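Side-chain contacts in uncharacterized protein (Acinetobacter baumannii, PDB 4L3U), which is of unknown function but folds as a compact, all-helical single-chain domain of the DUF4844 family: residues A[57-62]-A[106-111]; A[64-69]-A[75-80]. All coordinates share one frame; numbering follows the deposited sequence.

Contact 1: A[57-62]-A[106-111]; sequences DTAQAF and ESFLDI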
loop_
_atom_site.group_PDB
_atom_site.type_symbol
_atom_site.label_atom_id
_atom_site.label_comp_id
_atom_site.label_asym_id
_atom_site.label_seq_id
_atom_site.Cartn_x
_atom_site.Cartn_y
_atom_site.Cartn_z
ATOM N N ASP A 57 3.937 -4.469 6.653
ATOM C CA ASP A 57 5.086 -5.167 6.081
ATOM C C ASP A 57 5.762 -4.324 5.001
ATOM O O ASP A 57 6.987 -4.241 4.950
ATOM C CB ASP A 57 4.680 -6.525 5.494
ATOM C CG ASP A 57 4.169 -7.497 6.545
ATOM O OD1 ASP A 57 4.528 -7.351 7.729
ATOM O OD2 ASP A 57 3.409 -8.420 6.183
ATOM N N THR A 58 4.965 -3.702 4.139
ATOM C CA THR A 58 5.498 -2.861 3.077
ATOM C C THR A 58 6.132 -1.599 3.647
ATOM O O THR A 58 7.170 -1.149 3.172
ATOM C CB THR A 58 4.401 -2.468 2.083
ATOM O OG1 THR A 58 3.791 -3.651 1.557
ATOM C CG2 THR A 58 4.980 -1.648 0.939
ATOM N N ALA A 59 5.497 -1.027 4.663
ATOM C CA ALA A 59 6.050 0.122 5.363
ATOM C C ALA A 59 7.421 -0.220 5.945
ATOM O O ALA A 59 8.355 0.573 5.862
ATOM C CB ALA A 59 5.106 0.564 6.468
ATOM N N GLN A 60 7.538 -1.410 6.526
ATOM C CA GLN A 60 8.783 -1.824 7.157
ATOM C C GLN A 60 9.862 -2.107 6.120
ATOM O O GLN A 60 11.052 -1.962 6.394
ATOM C CB GLN A 60 8.560 -3.059 8.028
ATOM C CG GLN A 60 9.765 -3.427 8.862
ATOM C CD GLN A 60 10.222 -2.284 9.751
ATOM O OE1 GLN A 60 9.411 -1.641 10.420
ATOM N NE2 GLN A 60 11.525 -2.017 9.749
ATOM N N ALA A 61 9.440 -2.520 4.929
ATOM C CA ALA A 61 10.361 -2.745 3.822
ATOM C C ALA A 61 10.997 -1.429 3.367
ATOM O O ALA A 61 12.206 -1.361 3.133
ATOM C CB ALA A 61 9.637 -3.421 2.663
ATOM N N PHE A 62 10.177 -0.387 3.251
ATOM C CA PHE A 62 10.660 0.935 2.865
ATOM C C PHE A 62 11.644 1.483 3.899
ATOM O O PHE A 62 12.636 2.119 3.547
ATOM C CB PHE A 62 9.489 1.911 2.703
ATOM C CG PHE A 62 8.776 1.809 1.377
ATOM C CD1 PHE A 62 9.391 2.226 0.207
ATOM C CD2 PHE A 62 7.478 1.326 1.307
ATOM C CE1 PHE A 62 8.730 2.148 -1.008
ATOM C CE2 PHE A 62 6.815 1.246 0.092
ATOM C CZ PHE A 62 7.441 1.660 -1.063
ATOM N N GLU A 106 -1.336 4.491 -2.251
ATOM C CA GLU A 106 -1.086 5.767 -2.906
ATOM C C GLU A 106 -0.397 6.697 -1.924
ATOM O O GLU A 106 0.396 7.549 -2.315
ATOM C CB GLU A 106 -2.389 6.390 -3.405
ATOM C CG GLU A 106 -2.859 5.857 -4.750
ATOM C CD GLU A 106 -4.205 6.426 -5.176
ATOM O OE1 GLU A 106 -4.907 7.020 -4.329
ATOM O OE2 GLU A 106 -4.561 6.282 -6.365
ATOM N N SER A 107 -0.697 6.520 -0.641
ATOM C CA SER A 107 -0.087 7.333 0.402
ATOM C C SER A 107 1.416 7.090 0.450
ATOM O O SER A 107 2.186 8.010 0.708
ATOM C CB SER A 107 -0.719 7.032 1.760
ATOM O OG SER A 107 -2.109 7.314 1.748
ATOM N N PHE A 108 1.828 5.849 0.192
ATOM C CA PHE A 108 3.250 5.517 0.107
ATOM C C PHE A 108 3.917 6.357 -0.968
ATOM O O PHE A 108 5.004 6.881 -0.757
ATOM C CB PHE A 108 3.465 4.036 -0.229
ATOM C CG PHE A 108 3.370 3.107 0.956
ATOM C CD1 PHE A 108 4.039 3.384 2.137
ATOM C CD2 PHE A 108 2.623 1.943 0.875
ATOM C CE1 PHE A 108 3.953 2.523 3.220
ATOM C CE2 PHE A 108 2.533 1.081 1.950
ATOM C CZ PHE A 108 3.198 1.373 3.125
ATOM N N LEU A 109 3.265 6.474 -2.121
ATOM C CA LEU A 109 3.811 7.251 -3.224
ATOM C C LEU A 109 4.126 8.665 -2.759
ATOM O O LEU A 109 5.202 9.197 -3.037
ATOM C CB LEU A 109 2.830 7.294 -4.396
ATOM C CG LEU A 109 2.511 5.971 -5.094
ATOM C CD1 LEU A 109 1.538 6.211 -6.227
ATOM C CD2 LEU A 109 3.764 5.310 -5.620
ATOM N N ASP A 110 3.186 9.256 -2.030
ATOM C CA ASP A 110 3.353 10.609 -1.522
ATOM C C ASP A 110 4.505 10.667 -0.525
ATOM O O ASP A 110 5.326 11.580 -0.572
ATOM C CB ASP A 110 2.059 11.095 -0.868
ATOM C CG ASP A 110 0.944 11.309 -1.874
ATOM O OD1 ASP A 110 1.223 11.849 -2.964
ATOM O OD2 ASP A 110 -0.208 10.934 -1.575
ATOM N N ILE A 111 4.571 9.681 0.367
ATOM C CA ILE A 111 5.616 9.643 1.390
ATOM C C ILE A 111 7.025 9.557 0.792
ATOM O O ILE A 111 7.889 10.367 1.123
ATOM C CB ILE A 111 5.387 8.477 2.394
ATOM C CG1 ILE A 111 4.115 8.732 3.201
ATOM C CG2 ILE A 111 6.580 8.322 3.351
ATOM C CD1 ILE A 111 3.651 7.555 4.023
#
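The ring of F108 reaches from helix 95-112 to the side of helix 45-68 and meets three residues there, T58, A59 and F62. F62 lies over one face of it: CE2 of F62 sits 4.0 Å from CG of F108, displaced toward the rim of that ring. The two planes are inclined at 38° with centroids 5.2 Å apart, so the rings meet obliquely. The far end of the F108 ring abuts the helix itself, its CZ lying 3.7 Å from the backbone N of A59 and 3.9 Å from A59 CB. T58 adds its methyl, CG2 standing 3.8 Å from CE2 of F108; chi1 of -57° places OG1 beside the backbone N, which leaves the methyl anti to it, while OG1 bonds weakly back to the carbonyl of K54. The axes of segments 57-62 and 106-111 run nearly parallel, at 17°, and come no nearer than 11.8 Å, a wide spacing bridged by the two phenyl groups. All four touching residues are buried. Around them, F26 of helix 14-27 and F105 each meet the F108 ring edge-to-face, L23 of helix 14-27 touches both phenylalanines, and helix 74-86 adds V80 against F62 and L81 against F108.

Contact 2: A[64-69]-A[75-80]; sequences ALYQQK and AELLQV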
loop_
_atom_site.group_PDB
_atom_site.type_symbol
_atom_site.label_atom_id
_atom_site.label_comp_id
_atom_site.label_asym_id
_atom_site.label_seq_id
_atom_site.Cartn_x
_atom_site.Cartn_y
_atom_site.Cartn_z
ATOM N N ALA A 64 13.628 -0.235 5.882
ATOM C CA ALA A 64 14.873 -0.977 5.719
ATOM C C ALA A 64 15.680 -0.433 4.554
ATOM O O ALA A 64 16.909 -0.434 4.581
ATOM C CB ALA A 64 14.576 -2.450 5.503
ATOM N N LEU A 65 14.981 0.029 3.526
ATOM C CA LEU A 65 15.634 0.600 2.362
ATOM C C LEU A 65 16.302 1.919 2.725
ATOM O O LEU A 65 17.481 2.117 2.447
ATOM C CB LEU A 65 14.621 0.797 1.233
ATOM C CG LEU A 65 15.120 1.506 -0.024
ATOM C CD1 LEU A 65 16.359 0.826 -0.584
ATOM C CD2 LEU A 65 14.014 1.546 -1.057
ATOM N N TYR A 66 15.550 2.813 3.360
ATOM C CA TYR A 66 16.079 4.123 3.733
ATOM C C TYR A 66 17.171 4.028 4.787
ATOM O O TYR A 66 18.012 4.920 4.897
ATOM C CB TYR A 66 14.965 5.036 4.243
ATOM C CG TYR A 66 14.185 5.709 3.138
ATOM C CD1 TYR A 66 14.626 6.896 2.576
ATOM C CD2 TYR A 66 13.010 5.153 2.654
ATOM C CE1 TYR A 66 13.918 7.512 1.563
ATOM C CE2 TYR A 66 12.295 5.762 1.643
ATOM C CZ TYR A 66 12.752 6.941 1.099
ATOM O OH TYR A 66 12.042 7.549 0.094
ATOM N N GLN A 67 17.153 2.956 5.569
ATOM C CA GLN A 67 18.192 2.739 6.560
ATOM C C GLN A 67 19.499 2.306 5.912
ATOM O O GLN A 67 20.571 2.566 6.448
ATOM C CB GLN A 67 17.745 1.700 7.580
ATOM C CG GLN A 67 16.746 2.234 8.580
ATOM C CD GLN A 67 16.208 1.154 9.486
ATOM O OE1 GLN A 67 16.349 -0.036 9.204
ATOM N NE2 GLN A 67 15.589 1.561 10.586
ATOM N N GLN A 68 19.409 1.648 4.761
ATOM C CA GLN A 68 20.597 1.161 4.065
ATOM C C GLN A 68 21.011 2.065 2.907
ATOM O O GLN A 68 22.053 1.850 2.287
ATOM C CB GLN A 68 20.361 -0.255 3.539
ATOM C CG GLN A 68 20.301 -1.317 4.622
ATOM C CD GLN A 68 20.340 -2.724 4.057
ATOM O OE1 GLN A 68 19.456 -3.539 4.327
ATOM N NE2 GLN A 68 21.372 -3.017 3.271
ATOM N N LYS A 69 20.196 3.074 2.626
ATOM C CA LYS A 69 20.400 3.930 1.466
ATOM C C LYS A 69 19.931 5.332 1.811
ATOM O O LYS A 69 18.763 5.533 2.131
ATOM C CB LYS A 69 19.603 3.369 0.284
ATOM C CG LYS A 69 19.600 4.203 -0.983
ATOM C CD LYS A 69 20.894 4.084 -1.758
ATOM C CE LYS A 69 20.686 4.509 -3.198
ATOM N NZ LYS A 69 21.925 4.415 -4.004
ATOM N N ALA A 75 13.383 3.612 -8.984
ATOM C CA ALA A 75 13.227 2.206 -9.337
ATOM C C ALA A 75 13.238 1.328 -8.089
ATOM O O ALA A 75 12.492 0.352 -8.005
ATOM C CB ALA A 75 14.318 1.780 -10.299
ATOM N N GLU A 76 14.081 1.681 -7.123
ATOM C CA GLU A 76 14.151 0.953 -5.860
ATOM C C GLU A 76 12.853 1.095 -5.093
ATOM O O GLU A 76 12.296 0.114 -4.608
ATOM C CB GLU A 76 15.302 1.474 -5.002
ATOM C CG GLU A 76 16.671 1.036 -5.486
ATOM C CD GLU A 76 17.802 1.824 -4.853
ATOM O OE1 GLU A 76 17.529 2.660 -3.972
ATOM O OE2 GLU A 76 18.970 1.605 -5.239
ATOM N N LEU A 77 12.377 2.325 -4.983
ATOM C CA LEU A 77 11.132 2.593 -4.285
ATOM C C LEU A 77 9.960 1.891 -4.965
ATOM O O LEU A 77 9.039 1.428 -4.299
ATOM C CB LEU A 77 10.882 4.099 -4.225
ATOM C CG LEU A 77 11.910 4.908 -3.435
ATOM C CD1 LEU A 77 11.717 6.387 -3.711
ATOM C CD2 LEU A 77 11.804 4.614 -1.949
ATOM N N LEU A 78 10.002 1.802 -6.291
ATOM C CA LEU A 78 8.905 1.204 -7.043
ATOM C C LEU A 78 8.845 -0.303 -6.855
ATOM O O LEU A 78 7.767 -0.881 -6.793
ATOM C CB LEU A 78 9.033 1.529 -8.532
ATOM C CG LEU A 78 7.917 0.994 -9.440
ATOM C CD1 LEU A 78 6.568 1.590 -9.066
ATOM C CD2 LEU A 78 8.239 1.267 -10.901
ATOM N N GLN A 79 10.001 -0.947 -6.770
ATOM C CA GLN A 79 10.026 -2.388 -6.573
ATOM C C GLN A 79 9.475 -2.774 -5.206
ATOM O O GLN A 79 8.765 -3.767 -5.081
ATOM C CB GLN A 79 11.440 -2.937 -6.735
ATOM C CG GLN A 79 11.532 -4.421 -6.449
ATOM C CD GLN A 79 12.847 -5.023 -6.892
ATOM O OE1 GLN A 79 13.433 -4.600 -7.888
ATOM N NE2 GLN A 79 13.318 -6.017 -6.154
ATOM N N VAL A 80 9.810 -1.996 -4.183
ATOM C CA VAL A 80 9.293 -2.238 -2.842
ATOM C C VAL A 80 7.774 -2.093 -2.847
ATOM O O VAL A 80 7.061 -2.864 -2.206
ATOM C CB VAL A 80 9.906 -1.262 -1.817
ATOM C CG1 VAL A 80 9.235 -1.404 -0.452
ATOM C CG2 VAL A 80 11.404 -1.494 -1.701
#
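E76 and L77, followed one turn later by V80, meet L65, Y66 and K69 where helix 74-86 runs back along the end of helix 45-68. E76 comes first. Its chain is extended beyond CG and crosses those of L65 and K69 at about a right angle, so that the carboxylate lies beside aliphatic carbon: OE1 of E76 is 3.7 Å from CE of K69, and CD1 of L65 is also near. The ammonium group stays farther off, with K69 NZ 4.3 Å from E76 OE2, beyond salt-bridge range. A firmer partner for the carboxylate is the backbone N of T73, which hydrogen-bonds OE1 from just before the helix.

L77 follows, and its CD2 methyl fits between two residues of the other helix. It lies 3.9 Å from CD2 of L65 and 3.6 Å from the OH of Y66, with Y66 CE2 nearly as close. The tyrosine reaches it because chi1 of -82° sets CG anti to the carbonyl carbon and carries the ring across toward helix 74-86. P72, in the connecting loop, touches L65, Y66 and L77 together.

At V80, CG2 meets the same L65 methyl, CD2, at 4.1 Å. L65 is therefore shared by all three residues: its CG is anti to the backbone N (chi1 175°), CD1 lies by the carboxylate, and CD2 packs on L77 and V80 and also nears CB of E76.

The axes of 64-68 and 75-80 run roughly antiparallel, at 155°, in a helical hairpin joined by the short loop 69-73. Its inner part is largely apolar, L65, L77 and V80 with the Y66 ring, whose hydroxyl lies against a leucine methyl; at the polar end the opposite charges of K69 and E76 probably attract, a modest addition to the aliphatic packing.

Both contacts draw on helix 45-68, contact 1 through its 57-62 portion and contact 2 through its C-terminal end, and their centres lie about 10 Å apart. Along the chain, contact 2 is nested within the span closed by contact 1: the hairpin to helix 74-86 forms between near neighbours in sequence, and helix 95-112 then returns to an earlier part of the same long helix. The two meet directly, F62 CE1 lying 3.4 Å from L77 O and A61 CB touching V80 CG1. Buried aromatic packing near the middle of the chain thus passes continuously into the more peripheral, partly buried hairpin, joining three successive helices within the DUF4844 domain.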